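Local structure of formate oxidase (Aspergillus oryzae, 5ZU2) at residues G15-T20 and N556-V561; R130-Y135 and G153-S158; I263-V268 and R539-S544. The protein binds FAD and, as a member of the glucose-methanol-choline (GMC) oxidoreductase family, probably uses it to oxidise formate. The protein carries 1 engineered substitution. All coordinates share one frame; numbering follows the deposited sequence.

Contact 1: G15-T20 and N556-V561. With FAD (flavin-adenine dinucleotide), chain D.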
loop_
_atom_site.group_PDB
_atom_site.type_symbol
_atom_site.label_atom_id
_atom_site.label_comp_id
_atom_site.label_asym_id
_atom_site.label_seq_id
_atom_site.Cartn_x
_atom_site.Cartn_y
_atom_site.Cartn_z
ATOM N N GLY A 15 11.854 5.573 -1.397
ATOM C CA GLY A 15 10.496 5.329 -0.956
ATOM C C GLY A 15 10.441 4.528 0.325
ATOM O O GLY A 15 11.373 4.547 1.145
ATOM N N THR A 16 9.337 3.799 0.482
ATOM C CA THR A 16 9.069 3.036 1.695
ATOM C C THR A 16 10.148 1.993 1.946
ATOM O O THR A 16 10.805 2.005 2.987
ATOM C CB THR A 16 7.707 2.388 1.541
ATOM O OG1 THR A 16 6.811 3.408 1.117
ATOM C CG2 THR A 16 7.220 1.796 2.854
ATOM N N ALA A 17 10.341 1.069 1.002
ATOM C CA ALA A 17 11.393 0.069 1.176
ATOM C C ALA A 17 12.791 0.637 0.927
ATOM O O ALA A 17 13.763 0.217 1.586
ATOM C CB ALA A 17 11.165 -1.114 0.242
ATOM N N GLY A 18 12.911 1.588 0.002
ATOM C CA GLY A 18 14.223 2.100 -0.336
ATOM C C GLY A 18 14.921 2.712 0.860
ATOM O O GLY A 18 16.066 2.375 1.164
ATOM N N ASN A 19 14.226 3.595 1.583
ATOM C CA ASN A 19 14.876 4.202 2.742
ATOM C C ASN A 19 15.083 3.183 3.853
ATOM O O ASN A 19 16.065 3.270 4.591
ATOM C CB ASN A 19 14.062 5.377 3.279
ATOM C CG ASN A 19 14.008 6.542 2.317
ATOM O OD1 ASN A 19 14.870 6.703 1.450
ATOM N ND2 ASN A 19 12.983 7.373 2.471
ATOM N N THR A 20 14.213 2.178 3.958
ATOM C CA THR A 20 14.442 1.123 4.940
ATOM C C THR A 20 15.765 0.420 4.665
ATOM O O THR A 20 16.615 0.298 5.557
ATOM C CB THR A 20 13.288 0.109 4.921
ATOM O OG1 THR A 20 12.043 0.757 5.224
ATOM C CG2 THR A 20 13.538 -0.999 5.935
ATOM N N ASN A 556 2.934 -2.598 5.863
ATOM C CA ASN A 556 3.683 -3.387 6.835
ATOM C C ASN A 556 4.548 -4.432 6.124
ATOM O O ASN A 556 5.748 -4.555 6.406
ATOM C CB ASN A 556 2.681 -4.032 7.807
ATOM C CG ASN A 556 3.335 -4.725 8.992
ATOM O OD1 ASN A 556 2.672 -5.465 9.719
ATOM N ND2 ASN A 556 4.622 -4.499 9.191
ATOM N N SER A 557 3.972 -5.165 5.160
ATOM C CA SER A 557 4.777 -6.126 4.398
ATOM C C SER A 557 5.852 -5.441 3.545
ATOM O O SER A 557 6.926 -6.015 3.334
ATOM C CB SER A 557 3.890 -7.007 3.519
ATOM O OG SER A 557 3.346 -6.292 2.427
ATOM N N VAL A 558 5.609 -4.216 3.072
ATOM C CA VAL A 558 6.611 -3.553 2.250
ATOM C C VAL A 558 7.847 -3.206 3.084
ATOM O O VAL A 558 8.984 -3.437 2.659
ATOM C CB VAL A 558 6.014 -2.315 1.550
ATOM C CG1 VAL A 558 7.117 -1.509 0.893
ATOM C CG2 VAL A 558 4.969 -2.731 0.511
ATOM N N TYR A 559 7.647 -2.636 4.273
ATOM C CA TYR A 559 8.764 -2.420 5.198
ATOM C C TYR A 559 9.497 -3.723 5.500
ATOM O O TYR A 559 10.731 -3.763 5.519
ATOM C CB TYR A 559 8.269 -1.782 6.496
ATOM C CG TYR A 559 8.067 -0.272 6.456
ATOM C CD1 TYR A 559 9.144 0.607 6.533
ATOM C CD2 TYR A 559 6.786 0.271 6.326
ATOM C CE1 TYR A 559 8.943 2.007 6.502
ATOM C CE2 TYR A 559 6.576 1.652 6.302
ATOM C CZ TYR A 559 7.652 2.514 6.391
ATOM O OH TYR A 559 7.424 3.873 6.370
ATOM N N ALA A 560 8.751 -4.795 5.753
ATOM C CA ALA A 560 9.382 -6.077 6.047
ATOM C C ALA A 560 10.298 -6.514 4.910
ATOM O O ALA A 560 11.381 -7.070 5.154
ATOM C CB ALA A 560 8.316 -7.147 6.330
ATOM N N VAL A 561 9.862 -6.302 3.661
ATOM C CA VAL A 561 10.681 -6.663 2.504
ATOM C C VAL A 561 11.999 -5.896 2.527
ATOM O O VAL A 561 13.077 -6.466 2.294
ATOM C CB VAL A 561 9.909 -6.401 1.201
ATOM C CG1 VAL A 561 10.887 -6.383 0.008
ATOM C CG2 VAL A 561 8.781 -7.409 1.041
HETATM P PA FAD D . 7.060 3.775 -2.855
HETATM O O1A FAD D . 6.046 4.392 -3.709
HETATM O O2A FAD D . 6.862 4.009 -1.364
HETATM O O5B FAD D . 8.561 4.282 -3.238
HETATM C C5B FAD D . 8.973 4.491 -4.608
HETATM C C4B FAD D . 9.906 5.678 -4.620
HETATM O O4B FAD D . 10.647 5.720 -5.865
HETATM C C3B FAD D . 9.232 7.044 -4.470
HETATM O O3B FAD D . 9.938 7.892 -3.570
HETATM C C2B FAD D . 9.297 7.617 -5.886
HETATM O O2B FAD D . 9.292 9.047 -5.934
HETATM C C1B FAD D . 10.622 7.034 -6.367
HETATM N N9A FAD D . 10.734 6.980 -7.820
HETATM C C8A FAD D . 9.862 6.351 -8.662
HETATM N N7A FAD D . 10.179 6.443 -9.929
HETATM C C5A FAD D . 11.326 7.216 -9.928
HETATM C C6A FAD D . 12.154 7.681 -10.969
HETATM N N6A FAD D . 11.923 7.429 -12.262
HETATM N N1A FAD D . 13.240 8.415 -10.627
HETATM C C2A FAD D . 13.462 8.665 -9.335
HETATM N N3A FAD D . 12.748 8.288 -8.270
HETATM C C4A FAD D . 11.683 7.561 -8.635
HETATM N N1 FAD D . -0.562 0.815 2.834
HETATM C C2 FAD D . -0.969 0.417 4.075
HETATM O O2 FAD D . -0.471 -0.573 4.631
HETATM N N3 FAD D . -1.966 1.141 4.743
HETATM C C4 FAD D . -2.626 2.270 4.259
HETATM O O4 FAD D . -3.503 2.820 4.931
HETATM C C4X FAD D . -2.172 2.680 2.934
HETATM N N5 FAD D . -2.736 3.732 2.386
HETATM C C5X FAD D . -2.306 4.122 1.132
HETATM C C6 FAD D . -2.883 5.258 0.555
HETATM C C7 FAD D . -2.481 5.710 -0.697
HETATM C C7M FAD D . -3.137 6.935 -1.290
HETATM C C8 FAD D . -1.470 5.014 -1.387
HETATM C C8M FAD D . -1.006 5.473 -2.740
HETATM C C9 FAD D . -0.883 3.887 -0.808
HETATM C C9A FAD D . -1.291 3.434 0.444
HETATM N N10 FAD D . -0.706 2.310 1.075
HETATM C C10 FAD D . -1.131 1.897 2.309
HETATM C "C1'" FAD D . 0.300 1.497 0.392
HETATM C "C2'" FAD D . 1.729 1.758 0.830
HETATM O "O2'" FAD D . 1.909 3.140 1.124
HETATM C "C3'" FAD D . 2.649 1.367 -0.327
HETATM O "O3'" FAD D . 2.302 0.077 -0.825
HETATM C "C4'" FAD D . 4.144 1.388 -0.027
HETATM O "O4'" FAD D . 4.480 2.665 0.524
HETATM C "C5'" FAD D . 4.919 1.048 -1.282
HETATM O "O5'" FAD D . 6.329 1.156 -1.005
HETATM P P FAD D . 7.402 1.013 -2.138
HETATM O O1P FAD D . 8.732 1.294 -1.436
HETATM O O2P FAD D . 7.151 -0.293 -2.833
HETATM O O3P FAD D . 7.093 2.213 -3.123
#
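The methyl group of Thr16 and the ring of Tyr559 make the central apolar contact, a CH-pi interaction. Thr16 CG2 stands over one ring face, 3.7 Å from the centroid of Tyr559 and 19° off the ring normal, displaced toward the CE2 side. The two side chains cross at about a right angle. Val558 adds aliphatic packing: its CG1 touches both Thr16 CG2 and, at 4.1 Å, Ala17 CB, and a residue as small as Ala17 suits so close a pair of helices.

Polar contacts hold the threonines in place. Thr20 OG1 bonds back to Thr16 O at 2.8 Å, one turn earlier in its own helix. Thr20 OG1 also lies obliquely against the Tyr559 ring, 3.2 Å from Tyr559 CD1. Thr16 has its methyl anti to the backbone N, which sends CG2 to the tyrosine and leaves OG1 for the cofactor.

The polar side of the helix start serves FAD. Thr16 OG1 donates to FAD O2A at 2.6 Å and accepts from the ribityl O4', while Thr16 N also reaches O2A, at 3.1 Å. Ala17 N donates almost straight to FAD O1P (2.9 Å, 172°). Amides at a helix start gripping a diphosphate fit the Rossmann-type glycine-rich turn, in which Gly15, lacking a side chain, makes room for O5B.

The short helical segments run roughly the same way, 35° apart, with axes 8.2 Å from each other. Helix 122-130 packs against Ala560 of helix 555-572, and the loop residues Ser211 and Phe214 touch Tyr559 and Thr20, respectively.

Contact 2: R130-Y135 and G153-S158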
loop_
_atom_site.group_PDB
_atom_site.type_symbol
_atom_site.label_atom_id
_atom_site.label_comp_id
_atom_site.label_asym_id
_atom_site.label_seq_id
_atom_site.Cartn_x
_atom_site.Cartn_y
_atom_site.Cartn_z
ATOM N N ARG A 130 8.113 -6.733 12.263
ATOM C CA ARG A 130 8.091 -5.910 13.464
ATOM C C ARG A 130 9.309 -5.008 13.616
ATOM O O ARG A 130 9.236 -4.025 14.358
ATOM C CB ARG A 130 7.976 -6.815 14.695
ATOM C CG ARG A 130 6.651 -7.579 14.677
ATOM C CD ARG A 130 6.544 -8.701 15.667
ATOM N NE ARG A 130 5.284 -9.410 15.456
ATOM C CZ ARG A 130 4.777 -10.335 16.271
ATOM N NH1 ARG A 130 5.413 -10.695 17.376
ATOM N NH2 ARG A 130 3.629 -10.902 15.973
ATOM N N LYS A 131 10.390 -5.268 12.873
ATOM C CA LYS A 131 11.671 -4.619 13.137
ATOM C C LYS A 131 11.633 -3.105 12.876
ATOM O O LYS A 131 12.384 -2.353 13.504
ATOM C CB LYS A 131 12.754 -5.306 12.288
ATOM C CG LYS A 131 14.182 -4.807 12.505
ATOM C CD LYS A 131 15.204 -5.758 11.866
ATOM C CE LYS A 131 16.634 -5.213 11.883
ATOM N NZ LYS A 131 17.557 -6.250 11.309
ATOM N N SER A 132 10.768 -2.631 11.978
ATOM C CA SER A 132 10.815 -1.221 11.595
ATOM C C SER A 132 10.146 -0.297 12.597
ATOM O O SER A 132 10.385 0.917 12.560
ATOM C CB SER A 132 10.136 -0.996 10.241
ATOM O OG SER A 132 10.567 -1.907 9.259
ATOM N N ALA A 133 9.306 -0.835 13.471
ATOM C CA ALA A 133 8.399 -0.036 14.271
ATOM C C ALA A 133 8.822 -0.051 15.726
ATOM O O ALA A 133 9.456 -0.996 16.206
ATOM C CB ALA A 133 6.959 -0.545 14.163
ATOM N N THR A 134 8.502 1.042 16.399
ATOM C CA THR A 134 8.501 1.116 17.845
ATOM C C THR A 134 7.070 1.368 18.273
ATOM O O THR A 134 6.480 2.381 17.888
ATOM C CB THR A 134 9.437 2.211 18.339
ATOM O OG1 THR A 134 10.784 1.839 18.017
ATOM C CG2 THR A 134 9.289 2.413 19.842
ATOM N N TYR A 135 6.509 0.428 19.028
ATOM C CA TYR A 135 5.112 0.467 19.455
ATOM C C TYR A 135 4.916 1.357 20.679
ATOM O O TYR A 135 5.696 1.304 21.631
ATOM C CB TYR A 135 4.653 -0.953 19.789
ATOM C CG TYR A 135 3.261 -1.042 20.361
ATOM C CD1 TYR A 135 2.150 -0.982 19.527
ATOM C CD2 TYR A 135 3.050 -1.195 21.730
ATOM C CE1 TYR A 135 0.860 -1.072 20.040
ATOM C CE2 TYR A 135 1.762 -1.283 22.257
ATOM C CZ TYR A 135 0.677 -1.227 21.401
ATOM O OH TYR A 135 -0.599 -1.314 21.881
ATOM N N GLY A 153 12.320 -0.193 15.810
ATOM C CA GLY A 153 12.768 0.570 14.665
ATOM C C GLY A 153 12.337 2.025 14.705
ATOM O O GLY A 153 11.626 2.484 15.612
ATOM N N PRO A 154 12.745 2.767 13.670
ATOM C CA PRO A 154 12.563 4.223 13.655
ATOM C C PRO A 154 11.187 4.703 13.217
ATOM O O PRO A 154 10.985 5.920 13.142
ATOM C CB PRO A 154 13.625 4.668 12.646
ATOM C CG PRO A 154 13.608 3.548 11.630
ATOM C CD PRO A 154 13.361 2.280 12.426
ATOM N N ILE A 155 10.251 3.808 12.905
ATOM C CA ILE A 155 8.903 4.214 12.516
ATOM C C ILE A 155 7.966 4.087 13.705
ATOM O O ILE A 155 7.554 2.965 14.029
ATOM C CB ILE A 155 8.379 3.373 11.348
ATOM C CG1 ILE A 155 9.236 3.635 10.126
ATOM C CG2 ILE A 155 6.922 3.693 11.055
ATOM C CD1 ILE A 155 9.668 2.433 9.630
ATOM N N PRO A 156 7.586 5.191 14.353
ATOM C CA PRO A 156 6.699 5.101 15.521
ATOM C C PRO A 156 5.290 4.715 15.099
ATOM O O PRO A 156 4.715 5.329 14.200
ATOM C CB PRO A 156 6.731 6.519 16.101
ATOM C CG PRO A 156 7.911 7.190 15.444
ATOM C CD PRO A 156 8.018 6.573 14.103
ATOM N N ILE A 157 4.738 3.680 15.744
ATOM C CA ILE A 157 3.372 3.247 15.475
ATOM C C ILE A 157 2.594 3.208 16.784
ATOM O O ILE A 157 3.154 3.002 17.865
ATOM C CB ILE A 157 3.299 1.856 14.808
ATOM C CG1 ILE A 157 3.575 0.772 15.862
ATOM C CG2 ILE A 157 4.253 1.777 13.593
ATOM C CD1 ILE A 157 3.227 -0.619 15.424
ATOM N N SER A 158 1.278 3.347 16.670
ATOM C CA SER A 158 0.412 3.316 17.835
ATOM C C SER A 158 -0.975 2.923 17.375
ATOM O O SER A 158 -1.309 3.066 16.197
ATOM C CB SER A 158 0.369 4.682 18.531
ATOM O OG SER A 158 -0.647 4.726 19.519
HETATM O O HOH W 1 -1.660 1.895 21.245
#
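Ile157 lies beside Ala133 and Tyr135 on one face of a short parallel strand pair, and its side chain follows the seam between them. At CB the chain forks. The CG2 branch meets the methyl of Ala133, with CG2 3.6 Å from Ala133 CB. The other branch starts from the crowded position between backbone N and carbonyl carbon (chi1 76°), a torsion that brings CG1 alongside Tyr135 CA and Thr134 O, 3.9 Å from the latter. Its tip, CD1, reaches both neighbours: it sits 3.9 Å from Ala133 CB and comes to the edge of the Tyr135 ring, near the ring plane, 4.3 Å from CD1 of that tyrosine. The small Ala133 gives this branched chain the space it fills.

The backbones of the two strands are laced in parallel register. Ser132 O accepts from Ile155 N at 2.9 Å, Thr134 N donates to Ile155 O, and Thr134 O accepts a nearly straight bond (174°) from Ile157 N at 3.1 Å. Because both partners of Thr134 flank Pro156, the missing amide hydrogen of this proline costs the ladder nothing. Thr134 OG1 adds a side-chain bond of 2.6 Å to Gly153 O, in the carbonyl plane and on a lone pair. Glycine suits position 153 because a CB there would run into the backbone of Lys131 and Ser132.

Strand 155-159 lies between strand 133-136 and the antiparallel strand 195-204 in a large mixed sheet. On this same face, Tyr559 of helix 555-572 and Phe214 pack against Ile155, and Ser132 OG bonds to Glu563 of that helix.

Contact 3: I263-V268 and R539-S544. With FAD (flavin-adenine dinucleotide), chain D.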
loop_
_atom_site.group_PDB
_atom_site.type_symbol
_atom_site.label_atom_id
_atom_site.label_comp_id
_atom_site.label_asym_id
_atom_site.label_seq_id
_atom_site.Cartn_x
_atom_site.Cartn_y
_atom_site.Cartn_z
ATOM N N ILE A 263 20.378 -1.229 -5.351
ATOM C CA ILE A 263 19.071 -1.685 -4.920
ATOM C C ILE A 263 18.027 -0.808 -5.597
ATOM O O ILE A 263 17.993 0.413 -5.388
ATOM C CB ILE A 263 18.927 -1.649 -3.390
ATOM C CG1 ILE A 263 19.945 -2.579 -2.712
ATOM C CG2 ILE A 263 17.495 -2.009 -2.990
ATOM C CD1 ILE A 263 21.231 -1.926 -2.317
ATOM N N LEU A 264 17.165 -1.433 -6.391
ATOM C CA LEU A 264 16.112 -0.734 -7.108
ATOM C C LEU A 264 14.847 -0.777 -6.251
ATOM O O LEU A 264 14.375 -1.858 -5.890
ATOM C CB LEU A 264 15.889 -1.367 -8.481
ATOM C CG LEU A 264 14.748 -0.788 -9.316
ATOM C CD1 LEU A 264 14.878 0.741 -9.416
ATOM C CD2 LEU A 264 14.662 -1.448 -10.701
ATOM N N SER A 265 14.323 0.400 -5.909
ATOM C CA SER A 265 13.233 0.583 -4.954
ATOM C C SER A 265 12.248 1.631 -5.473
ATOM O O SER A 265 11.787 2.502 -4.730
ATOM C CB SER A 265 13.761 0.995 -3.578
ATOM O OG SER A 265 14.551 -0.015 -2.984
ATOM N N GLN A 266 11.940 1.591 -6.763
ATOM C CA GLN A 266 11.108 2.628 -7.351
ATOM C C GLN A 266 9.633 2.299 -7.288
ATOM O O GLN A 266 8.833 3.015 -7.887
ATOM C CB GLN A 266 11.535 2.920 -8.786
ATOM C CG GLN A 266 12.821 3.754 -8.863
ATOM C CD GLN A 266 13.069 4.328 -10.258
ATOM O OE1 GLN A 266 13.842 5.287 -10.416
ATOM N NE2 GLN A 266 12.415 3.748 -11.272
ATOM N N GLY A 267 9.256 1.225 -6.608
ATOM C CA GLY A 267 7.862 0.914 -6.401
ATOM C C GLY A 267 7.282 0.126 -7.553
ATOM O O GLY A 267 7.875 -0.003 -8.626
ATOM N N VAL A 268 6.054 -0.356 -7.331
ATOM C CA VAL A 268 5.437 -1.363 -8.197
ATOM C C VAL A 268 5.315 -0.905 -9.655
ATOM O O VAL A 268 5.301 -1.745 -10.569
ATOM C CB VAL A 268 4.066 -1.767 -7.613
ATOM C CG1 VAL A 268 3.110 -0.551 -7.620
ATOM C CG2 VAL A 268 3.466 -2.908 -8.416
ATOM N N ARG A 539 19.656 -5.720 -6.765
ATOM C CA ARG A 539 18.543 -6.232 -5.992
ATOM C C ARG A 539 17.359 -5.297 -6.183
ATOM O O ARG A 539 17.521 -4.137 -6.570
ATOM C CB ARG A 539 18.937 -6.365 -4.515
ATOM C CG ARG A 539 19.978 -7.451 -4.279
ATOM C CD ARG A 539 20.499 -7.424 -2.871
ATOM N NE ARG A 539 20.505 -8.732 -2.242
ATOM C CZ ARG A 539 21.579 -9.382 -1.806
ATOM N NH1 ARG A 539 22.788 -8.868 -1.924
ATOM N NH2 ARG A 539 21.417 -10.569 -1.247
ATOM N N VAL A 540 16.165 -5.827 -5.933
ATOM C CA VAL A 540 14.922 -5.065 -5.922
ATOM C C VAL A 540 14.311 -5.173 -4.529
ATOM O O VAL A 540 14.142 -6.281 -3.996
ATOM C CB VAL A 540 13.928 -5.571 -6.988
ATOM C CG1 VAL A 540 12.596 -4.876 -6.842
ATOM C CG2 VAL A 540 14.474 -5.336 -8.398
ATOM N N ALA A 541 13.967 -4.025 -3.940
ATOM C CA ALA A 541 13.341 -4.011 -2.617
ATOM C C ALA A 541 12.216 -2.975 -2.639
ATOM O O ALA A 541 12.467 -1.778 -2.462
ATOM C CB ALA A 541 14.364 -3.733 -1.521
ATOM N N ASP A 542 10.991 -3.447 -2.907
ATOM C CA ASP A 542 9.761 -2.646 -2.844
ATOM C C ASP A 542 8.568 -3.590 -3.057
ATOM O O ASP A 542 8.715 -4.821 -3.105
ATOM C CB ASP A 542 9.778 -1.466 -3.833
ATOM C CG ASP A 542 9.972 -1.889 -5.293
ATOM O OD1 ASP A 542 9.428 -2.945 -5.694
ATOM O OD2 ASP A 542 10.638 -1.137 -6.064
ATOM N N ALA A 543 7.373 -3.008 -3.168
ATOM C CA ALA A 543 6.162 -3.803 -3.301
ATOM C C ALA A 543 6.158 -4.673 -4.554
ATOM O O ALA A 543 5.319 -5.566 -4.655
ATOM C CB ALA A 543 4.930 -2.886 -3.286
ATOM N N SER A 544 7.045 -4.436 -5.518
ATOM C CA SER A 544 6.960 -5.241 -6.732
ATOM C C SER A 544 7.486 -6.654 -6.541
ATOM O O SER A 544 7.215 -7.507 -7.397
ATOM C CB SER A 544 7.717 -4.588 -7.882
ATOM O OG SER A 544 9.105 -4.600 -7.622
HETATM P PA FAD D . 7.060 3.775 -2.855
HETATM O O1A FAD D . 6.046 4.392 -3.709
HETATM O O2A FAD D . 6.862 4.009 -1.364
HETATM O O5B FAD D . 8.561 4.282 -3.238
HETATM C C5B FAD D . 8.973 4.491 -4.608
HETATM C C4B FAD D . 9.906 5.678 -4.620
HETATM O O4B FAD D . 10.647 5.720 -5.865
HETATM C C3B FAD D . 9.232 7.044 -4.470
HETATM O O3B FAD D . 9.938 7.892 -3.570
HETATM C C2B FAD D . 9.297 7.617 -5.886
HETATM O O2B FAD D . 9.292 9.047 -5.934
HETATM C C1B FAD D . 10.622 7.034 -6.367
HETATM N N9A FAD D . 10.734 6.980 -7.820
HETATM C C8A FAD D . 9.862 6.351 -8.662
HETATM N N7A FAD D . 10.179 6.443 -9.929
HETATM C C5A FAD D . 11.326 7.216 -9.928
HETATM C C6A FAD D . 12.154 7.681 -10.969
HETATM N N6A FAD D . 11.923 7.429 -12.262
HETATM N N1A FAD D . 13.240 8.415 -10.627
HETATM C C2A FAD D . 13.462 8.665 -9.335
HETATM N N3A FAD D . 12.748 8.288 -8.270
HETATM C C4A FAD D . 11.683 7.561 -8.635
HETATM N N1 FAD D . -0.562 0.815 2.834
HETATM C C2 FAD D . -0.969 0.417 4.075
HETATM O O2 FAD D . -0.471 -0.573 4.631
HETATM N N3 FAD D . -1.966 1.141 4.743
HETATM C C4 FAD D . -2.626 2.270 4.259
HETATM O O4 FAD D . -3.503 2.820 4.931
HETATM C C4X FAD D . -2.172 2.680 2.934
HETATM N N5 FAD D . -2.736 3.732 2.386
HETATM C C5X FAD D . -2.306 4.122 1.132
HETATM C C6 FAD D . -2.883 5.258 0.555
HETATM C C7 FAD D . -2.481 5.710 -0.697
HETATM C C7M FAD D . -3.137 6.935 -1.290
HETATM C C8 FAD D . -1.470 5.014 -1.387
HETATM C C8M FAD D . -1.006 5.473 -2.740
HETATM C C9 FAD D . -0.883 3.887 -0.808
HETATM C C9A FAD D . -1.291 3.434 0.444
HETATM N N10 FAD D . -0.706 2.310 1.075
HETATM C C10 FAD D . -1.131 1.897 2.309
HETATM C "C1'" FAD D . 0.300 1.497 0.392
HETATM C "C2'" FAD D . 1.729 1.758 0.830
HETATM O "O2'" FAD D . 1.909 3.140 1.124
HETATM C "C3'" FAD D . 2.649 1.367 -0.327
HETATM O "O3'" FAD D . 2.302 0.077 -0.825
HETATM C "C4'" FAD D . 4.144 1.388 -0.027
HETATM O "O4'" FAD D . 4.480 2.665 0.524
HETATM C "C5'" FAD D . 4.919 1.048 -1.282
HETATM O "O5'" FAD D . 6.329 1.156 -1.005
HETATM P P FAD D . 7.402 1.013 -2.138
HETATM O O1P FAD D . 8.732 1.294 -1.436
HETATM O O2P FAD D . 7.151 -0.293 -2.833
HETATM O O3P FAD D . 7.093 2.213 -3.123
#
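Asp542 meets Gly267 in an unusual way, its carboxylate being gripped by two backbone amides and two hydroxyls. OD2 accepts from Gly267 N at 2.8 Å, the amide arriving from above the carboxylate plane, 63° out of it, and Thr271 OG1 is a further partner of OD2. OD1 turns to its own chain: Ser544 OG bonds on the syn lone pair at 2.6 Å, and Ser544 N comes to the anti side at 2.8 Å, which makes an Asx turn. CG lies between backbone N and carbonyl carbon, placing the carboxylate across the gap. At the backbone angles of Gly267 (phi 86°, psi 171°) a CB would jam against Gln266 O and crowd FAD O3P. Ala543 N donates to FAD O2P at 2.7 Å.

Before this turn the chains pair as parallel strands. Leu264 N bonds to Arg539 O at 2.7 Å, and Ala541 N to Leu264 O. Ser265 OG extends the pairing by donating to Ala541 O at 2.8 Å. Ile263 CG2 packs on Ala541 CB, hydrophobic partners for a buried sheet.

Strand 261-264 is flanked by strands 9-12 and 538-540 in a five-stranded parallel sheet, consistent with a Rossmann-like FAD-binding fold holding the diphosphate beyond its C-terminal strand ends; Ile569 of helix 555-572 packs against Ile263.

From the N terminus the chain first enters contact 1 at 15-20, the start of helix 16-25, which follows the glycine-rich turn, and leaves it open for more than five hundred residues. Contact 2 opens and closes early within that span, joining 130-135 to 153-158 across a short excursion. Contact 3 follows in series: its first segment begins on strand 261-264, and its second, which begins on the edge strand 538-540, closes it. Helix 555-572 then returns and closes contact 1, around both others. The helix unites the set: it lies against contact 2 on one side, and its Val558 touches Ala543 of contact 3. Contacts 1 and 3 share the FAD, whereas contacts 2 and 3 do not touch.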